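Local coordinates for malonyl CoA-acyl carrier protein transacylase (Synechocystis sp. PCC 6803 substr. Kazusa, PDB 4RR5) that transfers the malonyl group from malonyl-CoA to holo-acyl carrier protein, supplying malonyl-ACP for fatty acid biosynthesis, at residues Q32-I37 with F101-G106; I69-L74 with L95-V100. All coordinates share one frame; numbering follows the deposited sequence.

Contact 1: Q32-I37 with F101-G106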
# COMPACT_ATOMS: atom_id res chain seq x y z
N GLN A 32 -20.35 8.45 0.73
CA GLN A 32 -21.35 8.81 -0.28
C GLN A 32 -20.67 9.30 -1.54
O GLN A 32 -21.08 8.94 -2.64
CB GLN A 32 -22.33 9.86 0.26
CG GLN A 32 -23.42 9.28 1.15
CD GLN A 32 -24.15 10.33 1.99
OE1 GLN A 32 -23.93 11.54 1.85
NE2 GLN A 32 -25.01 9.86 2.89
N GLN A 33 -19.63 10.12 -1.37
CA GLN A 33 -18.76 10.50 -2.48
C GLN A 33 -18.18 9.29 -3.18
O GLN A 33 -18.17 9.23 -4.41
CB GLN A 33 -17.62 11.38 -2.00
CG GLN A 33 -18.01 12.71 -1.46
CD GLN A 33 -16.80 13.53 -1.09
OE1 GLN A 33 -16.71 14.07 0.02
NE2 GLN A 33 -15.84 13.62 -2.02
N ALA A 34 -17.65 8.33 -2.41
CA ALA A 34 -17.10 7.14 -3.02
C ALA A 34 -18.18 6.38 -3.78
O ALA A 34 -17.92 5.82 -4.84
CB ALA A 34 -16.45 6.24 -1.99
N GLU A 35 -19.40 6.39 -3.27
CA GLU A 35 -20.46 5.60 -3.90
C GLU A 35 -20.84 6.20 -5.27
O GLU A 35 -21.02 5.46 -6.23
CB GLU A 35 -21.69 5.48 -2.98
CG GLU A 35 -22.72 4.47 -3.47
CD GLU A 35 -23.86 4.22 -2.48
OE1 GLU A 35 -24.00 4.97 -1.49
OE2 GLU A 35 -24.63 3.27 -2.70
N GLU A 36 -20.94 7.53 -5.37
CA GLU A 36 -21.24 8.16 -6.65
C GLU A 36 -20.10 7.97 -7.65
O GLU A 36 -20.35 7.71 -8.82
CB GLU A 36 -21.52 9.66 -6.50
CG GLU A 36 -20.61 10.36 -5.52
CD GLU A 36 -20.44 11.86 -5.77
OE1 GLU A 36 -19.39 12.24 -6.34
OE2 GLU A 36 -21.33 12.64 -5.37
N ILE A 37 -18.86 8.08 -7.19
CA ILE A 37 -17.69 7.89 -8.06
C ILE A 37 -17.52 6.44 -8.53
O ILE A 37 -17.16 6.18 -9.68
CB ILE A 37 -16.40 8.32 -7.33
CG1 ILE A 37 -16.42 9.83 -7.08
CG2 ILE A 37 -15.15 7.92 -8.11
CD1 ILE A 37 -15.44 10.26 -6.01
N PHE A 101 -3.32 15.33 -4.35
CA PHE A 101 -4.58 15.41 -5.08
C PHE A 101 -5.70 15.29 -4.07
O PHE A 101 -5.48 14.82 -2.95
CB PHE A 101 -4.72 14.33 -6.15
CG PHE A 101 -4.28 12.97 -5.71
CD1 PHE A 101 -4.98 12.28 -4.73
CD2 PHE A 101 -3.17 12.37 -6.28
CE1 PHE A 101 -4.57 11.02 -4.31
CE2 PHE A 101 -2.75 11.11 -5.87
CZ PHE A 101 -3.46 10.43 -4.88
N ASP A 102 -6.90 15.71 -4.47
CA ASP A 102 -8.05 15.64 -3.58
C ASP A 102 -8.61 14.22 -3.50
O ASP A 102 -8.21 13.33 -4.26
CB ASP A 102 -9.15 16.62 -4.02
CG ASP A 102 -9.55 16.46 -5.49
OD1 ASP A 102 -9.46 15.34 -6.03
OD2 ASP A 102 -9.97 17.45 -6.10
N PHE A 103 -9.54 14.04 -2.57
CA PHE A 103 -10.17 12.74 -2.35
C PHE A 103 -10.66 12.11 -3.66
O PHE A 103 -10.22 11.01 -4.02
CB PHE A 103 -11.33 12.88 -1.36
CG PHE A 103 -12.06 11.61 -1.12
CD1 PHE A 103 -11.41 10.54 -0.50
CD2 PHE A 103 -13.36 11.44 -1.55
CE1 PHE A 103 -12.06 9.34 -0.30
CE2 PHE A 103 -14.03 10.25 -1.36
CZ PHE A 103 -13.38 9.18 -0.73
N ALA A 104 -11.54 12.80 -4.38
CA ALA A 104 -12.15 12.25 -5.60
C ALA A 104 -11.15 11.86 -6.69
O ALA A 104 -11.29 10.80 -7.29
CB ALA A 104 -13.18 13.23 -6.17
N THR A 105 -10.17 12.73 -6.96
CA THR A 105 -9.16 12.45 -7.99
C THR A 105 -8.45 11.16 -7.65
O THR A 105 -8.19 10.33 -8.51
CB THR A 105 -8.10 13.59 -8.14
OG1 THR A 105 -8.73 14.85 -8.43
CG2 THR A 105 -7.11 13.27 -9.24
N GLY A 106 -8.14 11.01 -6.37
CA GLY A 106 -7.43 9.84 -5.90
C GLY A 106 -8.22 8.57 -6.08
O GLY A 106 -7.66 7.56 -6.50
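Phe103 reaches from the first turn of helix 103-119 to helix 25-38, where Gln33 and Ala34 meet the rim of its ring. With CG anti to the backbone N (chi1 178°), the ring is carried toward helix 25-38. Gln33 brings its amide up to the ring edge at a slant: NE2 sits 3.3 Å from Phe103 CD2, near the ring plane, and with the amide and ring planes 85° apart the two do not stack. Closer to the backbone, Gln33 CB lies 3.8 Å from Phe103 CE2. The Phe103 side chain is buried, with Val65 and Ala68 of helix 56-76 and Tyr96 of helix 90-97 packing against it. These helices belong to the acyl transferase domain, and here the contact is plain helix packing well away from Ser88 and His188, the probable catalytic pair. Toward solvent the fit thins to one apolar touch, Ile37 CD1 to Ala104 CB at 3.7 Å, with both residues partly exposed. At the start of helix 103-119, exposed Asp102 is the N-cap: its OD1 accepts from Thr105 N at 2.9 Å and from Thr105 OG1 at 2.6 Å, the hydroxyl approaching on the syn side, 30° out of the carboxylate plane.

Contact 2: I69-L74 with L95-V100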
# COMPACT_ATOMS: atom_id res chain seq x y z
N ILE A 69 -10.56 8.32 4.97
CA ILE A 69 -11.48 8.66 6.06
C ILE A 69 -10.74 8.71 7.39
O ILE A 69 -10.87 9.66 8.15
CB ILE A 69 -12.67 7.68 6.13
CG1 ILE A 69 -13.71 8.04 5.07
CG2 ILE A 69 -13.31 7.67 7.53
CD1 ILE A 69 -14.69 6.97 4.79
N LEU A 70 -9.93 7.69 7.67
CA LEU A 70 -9.12 7.68 8.88
C LEU A 70 -8.18 8.89 8.98
O LEU A 70 -8.04 9.49 10.05
CB LEU A 70 -8.32 6.39 8.97
CG LEU A 70 -9.19 5.22 9.41
CD1 LEU A 70 -8.44 3.91 9.22
CD2 LEU A 70 -9.65 5.41 10.87
N ALA A 71 -7.55 9.26 7.86
CA ALA A 71 -6.67 10.42 7.85
C ALA A 71 -7.41 11.70 8.24
O ALA A 71 -6.90 12.53 9.00
CB ALA A 71 -6.03 10.58 6.48
N ASP A 72 -8.61 11.87 7.70
CA ASP A 72 -9.38 13.06 8.00
C ASP A 72 -9.91 13.03 9.43
O ASP A 72 -10.03 14.07 10.07
CB ASP A 72 -10.51 13.23 7.01
CG ASP A 72 -10.02 13.55 5.64
OD1 ASP A 72 -8.84 13.94 5.51
OD2 ASP A 72 -10.79 13.42 4.67
N LEU A 73 -10.23 11.84 9.93
CA LEU A 73 -10.68 11.70 11.31
C LEU A 73 -9.56 12.09 12.28
O LEU A 73 -9.80 12.80 13.26
CB LEU A 73 -11.17 10.28 11.58
CG LEU A 73 -12.52 9.99 10.93
CD1 LEU A 73 -12.88 8.54 11.11
CD2 LEU A 73 -13.58 10.92 11.50
N LEU A 74 -8.34 11.63 11.99
CA LEU A 74 -7.15 12.03 12.73
C LEU A 74 -6.94 13.54 12.72
O LEU A 74 -6.70 14.16 13.76
CB LEU A 74 -5.93 11.32 12.15
CG LEU A 74 -5.83 9.88 12.62
CD1 LEU A 74 -4.89 9.05 11.73
CD2 LEU A 74 -5.41 9.84 14.10
N LEU A 95 -0.53 9.99 -0.54
CA LEU A 95 -0.57 11.15 -1.42
C LEU A 95 -1.79 12.05 -1.17
O LEU A 95 -1.67 13.28 -1.19
CB LEU A 95 -0.56 10.69 -2.88
CG LEU A 95 0.79 10.09 -3.32
CD1 LEU A 95 0.70 9.56 -4.76
CD2 LEU A 95 1.94 11.11 -3.17
N TYR A 96 -2.95 11.45 -0.91
CA TYR A 96 -4.14 12.22 -0.60
C TYR A 96 -3.96 12.91 0.74
O TYR A 96 -4.37 14.05 0.93
CB TYR A 96 -5.41 11.35 -0.56
CG TYR A 96 -6.51 12.01 0.25
CD1 TYR A 96 -7.26 13.06 -0.27
CD2 TYR A 96 -6.75 11.62 1.57
CE1 TYR A 96 -8.23 13.69 0.48
CE2 TYR A 96 -7.73 12.25 2.33
CZ TYR A 96 -8.47 13.28 1.78
OH TYR A 96 -9.45 13.90 2.53
N ALA A 97 -3.36 12.19 1.68
CA ALA A 97 -3.15 12.73 3.00
C ALA A 97 -2.22 13.92 2.96
O ALA A 97 -2.19 14.73 3.90
CB ALA A 97 -2.61 11.66 3.94
N ALA A 98 -1.44 14.04 1.89
CA ALA A 98 -0.39 15.06 1.80
C ALA A 98 -0.78 16.18 0.86
O ALA A 98 0.03 17.06 0.59
CB ALA A 98 0.91 14.44 1.36
N GLY A 99 -2.01 16.14 0.34
CA GLY A 99 -2.55 17.25 -0.42
C GLY A 99 -2.18 17.25 -1.89
O GLY A 99 -2.44 18.22 -2.61
N VAL A 100 -1.62 16.13 -2.34
CA VAL A 100 -1.10 16.03 -3.70
C VAL A 100 -2.24 16.02 -4.71
O VAL A 100 -2.14 16.62 -5.78
CB VAL A 100 -0.23 14.78 -3.83
CG1 VAL A 100 0.14 14.54 -5.27
CG2 VAL A 100 1.01 14.93 -2.96
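Tyr96 lays the hydroxyl end of its ring across the carboxylate of Asp72, the two side chains meeting at about a right angle. The phenol donates from OH to Asp72 OD2 at 2.6 Å, and OD2 accepts with its syn lone pair, the one facing OD1. OD1 is also close, 3.0 Å from Tyr96 OH. OD2 lies at the ring edge and in its plane, while the carboxylate itself is turned 63° from the ring. Asp72 leaves its helix at an angle to the partner, but with CG beside the backbone N (chi1 -68°) the carboxylate swings back to meet the phenol. A second partner grips OD2: Lys30 of helix 25-38 forms a salt bridge with it, a positive charge that would be expected to favour the ionised carboxylate. Helix 56-76 is thereby joined to the end of helix 90-97, the helix after what is probably the nucleophile elbow, with Ser88 the active-site serine by similarity. Next to the polar pair the two backbones come closest at Ala71 and Ala97, whose CB atoms are 4.4 Å apart in a buried apolar touch. Just beyond, the helix ends in a Schellman motif: Gly99 takes positive phi (85°), Val100 N bonds back to Leu95 O at 3.1 Å, and Gly99 N to Tyr96 O at 3.2 Å.

From the N terminus the chain passes strand 3-7 and enters helix 25-38, the first half of contact 1. Helix 56-76 then supplies 69-74, and after strand 83-86 and the probable nucleophile elbow, helix 90-97 returns to close contact 2, a short loop of 20 residues. The chain turns directly into helix 103-119, which meets helix 25-38 and closes contact 1 around 63 residues. Contact 2 therefore falls wholly within the wider loop, without crossing. Their centres are about 13 Å apart. Contact 1 joins helices 25-38 and 103-119, contact 2 helices 56-76 and 90-97, and Phe103 against Tyr96, with Phe103 N 3.3 Å from Tyr96 CE1, brings the two pairs together.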